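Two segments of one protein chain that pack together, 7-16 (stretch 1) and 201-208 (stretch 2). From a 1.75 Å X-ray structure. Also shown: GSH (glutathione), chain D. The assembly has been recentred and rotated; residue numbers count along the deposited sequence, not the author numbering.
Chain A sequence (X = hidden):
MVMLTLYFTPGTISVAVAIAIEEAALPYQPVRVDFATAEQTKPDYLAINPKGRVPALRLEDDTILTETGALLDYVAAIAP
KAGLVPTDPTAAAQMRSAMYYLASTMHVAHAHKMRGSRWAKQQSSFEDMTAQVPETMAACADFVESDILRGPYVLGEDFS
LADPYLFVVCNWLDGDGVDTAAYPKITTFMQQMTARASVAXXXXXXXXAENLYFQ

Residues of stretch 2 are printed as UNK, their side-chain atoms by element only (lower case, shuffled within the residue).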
# COMPACT_ATOMS: atom_id res chain seq x y z
N TYR A 7 -8.41 -15.78 1.09
CA TYR A 7 -7.78 -16.23 2.32
C TYR A 7 -7.80 -15.07 3.30
O TYR A 7 -7.32 -13.99 2.99
CB TYR A 7 -6.35 -16.68 2.03
CG TYR A 7 -6.33 -17.87 1.11
CD1 TYR A 7 -6.38 -17.71 -0.27
CD2 TYR A 7 -6.29 -19.16 1.62
CE1 TYR A 7 -6.39 -18.83 -1.12
CE2 TYR A 7 -6.29 -20.26 0.79
CZ TYR A 7 -6.34 -20.09 -0.57
OH TYR A 7 -6.33 -21.19 -1.39
N PHE A 8 -8.36 -15.30 4.48
CA PHE A 8 -8.60 -14.22 5.43
C PHE A 8 -8.44 -14.72 6.85
O PHE A 8 -8.39 -15.93 7.10
CB PHE A 8 -10.03 -13.70 5.26
CG PHE A 8 -11.05 -14.51 6.01
CD1 PHE A 8 -11.53 -15.71 5.47
CD2 PHE A 8 -11.51 -14.11 7.26
CE1 PHE A 8 -12.46 -16.48 6.16
CE2 PHE A 8 -12.43 -14.88 7.95
CZ PHE A 8 -12.90 -16.06 7.40
N THR A 9 -8.40 -13.78 7.78
CA THR A 9 -8.37 -14.12 9.20
C THR A 9 -9.29 -13.12 9.87
O THR A 9 -9.22 -11.93 9.56
CB THR A 9 -6.95 -13.98 9.75
OG1 THR A 9 -6.07 -14.86 9.03
CG2 THR A 9 -6.90 -14.31 11.25
N PRO A 10 -10.17 -13.58 10.77
CA PRO A 10 -11.11 -12.64 11.38
C PRO A 10 -10.37 -11.48 12.06
O PRO A 10 -9.30 -11.71 12.63
CB PRO A 10 -11.84 -13.49 12.43
CG PRO A 10 -11.73 -14.90 11.90
CD PRO A 10 -10.37 -14.96 11.26
N GLY A 11 -10.91 -10.27 11.95
CA GLY A 11 -10.33 -9.13 12.64
C GLY A 11 -9.12 -8.52 11.96
O GLY A 11 -8.53 -7.57 12.48
N THR A 12 -8.73 -9.08 10.82
CA THR A 12 -7.56 -8.56 10.10
C THR A 12 -7.97 -7.73 8.89
O THR A 12 -9.15 -7.65 8.52
CB THR A 12 -6.59 -9.68 9.65
OG1 THR A 12 -7.21 -10.49 8.65
CG2 THR A 12 -6.19 -10.55 10.85
N ILE A 13 -6.96 -7.15 8.23
CA ILE A 13 -7.19 -6.28 7.09
C ILE A 13 -7.81 -7.02 5.90
O ILE A 13 -8.44 -6.40 5.03
CB ILE A 13 -5.89 -5.55 6.67
CG1 ILE A 13 -6.21 -4.31 5.83
CG2 ILE A 13 -4.93 -6.51 5.95
CD1 ILE A 13 -7.10 -3.31 6.58
N SER A 14 -7.64 -8.34 5.85
CA SER A 14 -8.25 -9.16 4.80
C SER A 14 -9.75 -8.97 4.74
O SER A 14 -10.37 -9.18 3.69
CB SER A 14 -7.93 -10.65 5.02
OG SER A 14 -8.32 -11.08 6.33
N VAL A 15 -10.36 -8.60 5.86
CA VAL A 15 -11.81 -8.44 5.91
C VAL A 15 -12.27 -7.29 5.01
O VAL A 15 -13.41 -7.30 4.51
CB VAL A 15 -12.32 -8.28 7.37
CG1 VAL A 15 -13.83 -8.16 7.41
CG2 VAL A 15 -11.88 -9.47 8.22
N ALA A 16 -11.40 -6.31 4.77
CA ALA A 16 -11.73 -5.21 3.87
C ALA A 16 -12.04 -5.74 2.48
O ALA A 16 -12.93 -5.23 1.79
CB ALA A 16 -10.59 -4.18 3.81
N UNK A 201 -22.97 -8.88 6.29
CA UNK A 201 -22.67 -10.16 5.65
C UNK A 201 -21.36 -10.77 6.16
O UNK A 201 -21.30 -11.98 6.42
c UNK A 201 -22.63 -10.02 4.15
N UNK A 202 -20.31 -9.97 6.29
CA UNK A 202 -19.04 -10.53 6.74
C UNK A 202 -19.09 -10.88 8.23
O UNK A 202 -18.45 -11.85 8.66
c UNK A 202 -17.76 -9.34 4.93
c UNK A 202 -17.82 -9.63 6.43
c UNK A 202 -17.87 -8.32 7.24
N UNK A 203 -19.85 -10.13 9.02
CA UNK A 203 -20.07 -10.48 10.42
C UNK A 203 -20.76 -11.82 10.53
O UNK A 203 -20.41 -12.66 11.36
c UNK A 203 -20.12 -8.22 11.64
n UNK A 203 -21.20 -4.94 13.28
c UNK A 203 -20.91 -9.41 11.13
c UNK A 203 -21.02 -7.26 12.40
c UNK A 203 -20.27 -6.00 12.82
N UNK A 204 -21.76 -12.03 9.67
CA UNK A 204 -22.51 -13.28 9.66
C UNK A 204 -21.61 -14.46 9.29
O UNK A 204 -21.88 -15.60 9.64
o UNK A 204 -25.62 -11.84 8.39
c UNK A 204 -23.69 -13.20 8.68
o UNK A 204 -24.97 -12.24 10.45
c UNK A 204 -24.84 -12.36 9.21
N UNK A 205 -20.53 -14.16 8.57
CA UNK A 205 -19.59 -15.19 8.15
C UNK A 205 -18.45 -15.37 9.15
O UNK A 205 -17.50 -16.10 8.89
c UNK A 205 -20.05 -14.98 5.64
c UNK A 205 -19.02 -14.86 6.76
c UNK A 205 -19.45 -14.70 4.28
c UNK A 205 -20.36 -15.21 3.17
n UNK A 205 -21.07 -14.13 2.44
N UNK A 206 -18.57 -14.68 10.28
CA UNK A 206 -17.61 -14.80 11.37
C UNK A 206 -16.30 -14.06 11.17
O UNK A 206 -15.27 -14.47 11.70
N UNK A 207 -16.33 -12.97 10.40
CA UNK A 207 -15.09 -12.28 10.05
C UNK A 207 -14.76 -11.10 10.94
O UNK A 207 -13.63 -10.61 10.93
c UNK A 207 -15.43 -13.76 5.00
s UNK A 207 -15.13 -12.27 5.94
c UNK A 207 -15.15 -11.80 8.60
c UNK A 207 -15.42 -12.89 7.61
N UNK A 208 -15.75 -10.62 11.69
CA UNK A 208 -15.53 -9.50 12.60
C UNK A 208 -15.92 -9.84 14.04
O UNK A 208 -16.99 -9.46 14.51
c UNK A 208 -15.69 -7.50 10.93
c UNK A 208 -14.24 -7.15 11.18
c UNK A 208 -16.50 -6.25 10.63
c UNK A 208 -16.28 -8.25 12.13
N1 GSH D . 0.62 -4.85 3.21
CA1 GSH D . -0.23 -5.99 3.47
C1 GSH D . -1.60 -5.75 2.93
O11 GSH D . -2.26 -6.71 2.44
O12 GSH D . -2.10 -4.60 2.97
CB1 GSH D . -0.35 -6.22 4.96
CG1 GSH D . -0.81 -7.67 5.16
CD1 GSH D . -0.69 -8.03 6.64
OE1 GSH D . 0.30 -7.71 7.30
N2 GSH D . -1.79 -8.76 7.28
CA2 GSH D . -1.68 -9.12 8.67
C2 GSH D . -1.04 -10.48 8.74
O2 GSH D . -1.19 -11.29 7.84
CB2 GSH D . -3.04 -9.18 9.31
SG2 GSH D . -3.74 -7.54 9.38
N3 GSH D . -0.21 -10.86 9.88
CA3 GSH D . 0.38 -12.19 9.89
C3 GSH D . 1.79 -12.16 10.44
O31 GSH D . 2.43 -11.07 10.50
O32 GSH D . 2.34 -13.24 10.83

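Position 201 carries a single side-chain carbon, out of reach of stretch 1; one carbon makes it alanine, Ala201. At position 202 a CB carries two further carbons, one of which packs against Val15. This fork at CB, without oxygen, is valine. Its CB points toward stretch 1, and CG2 of Val202 lies 4.0 Å from CG1 of Val15, an apolar contact between two buried side chains.

Position 203 has four carbons in a row ending in nitrogen, the pattern of lysine. Lys203 points away from stretch 1, its chain nearly extended beyond an m chi1, and makes no contact. Position 204 has two carbons, the second bearing two oxygens: a carboxylate one methylene from the backbone, hence aspartate. Asp204 is exposed and out of reach of the other stretch.

At 205 the row of four carbons and a terminal nitrogen recurs, again lysine. The CB of Lys205 points sideways, but the end of the chain leads away, and its NZ is hydrogen-bonded elsewhere in the structure. Position 206 has no side-chain atoms and is glycine; its phi of 77° by itself favours that residue. Gly206 N donates to Lys203 O at 2.9 Å, while Gly206 O approaches CG of Pro10 to 3.6 Å.

Position 207 shows an unbranched chain of two carbons, a sulfur and a final carbon, lying against the Phe8 ring; this is methionine. Chi1 is m and chi2 and chi3 are t, an extended chain whose end lies over the ring. CG of Met207 lies 3.6 Å from CE2 of Phe8, and CE sits over one face, 9° off the normal, in a CH-pi contact. The sulfur is also over the face, 18° off the normal. Position 208 has four carbons forked at the second, an end carbon touching Val15, therefore leucine. CB of Leu208 points away, yet the end of the side chain comes nearer, with CD2 3.9 Å from CG1 of Val15.

The contact combines a backbone anchor with an apolar patch. Stretch 1 makes a type II turn from Thr9 to Thr12, and Gly11 N within it donates a hydrogen bond to Met207 O at 2.9 Å. The same oxygen receives a CA-H...O contact from Pro10 CA at 3.3 Å. Beside this anchor, Phe8 supplies a ring face for the methionine, and Val15 meets Val202, Met207 and Leu208. The hydrogen bond thus links the two backbones at the turn, while these side chains pack without a salt bridge between the stretches.

Stretch 2, residues 201-208: AVKDKGML
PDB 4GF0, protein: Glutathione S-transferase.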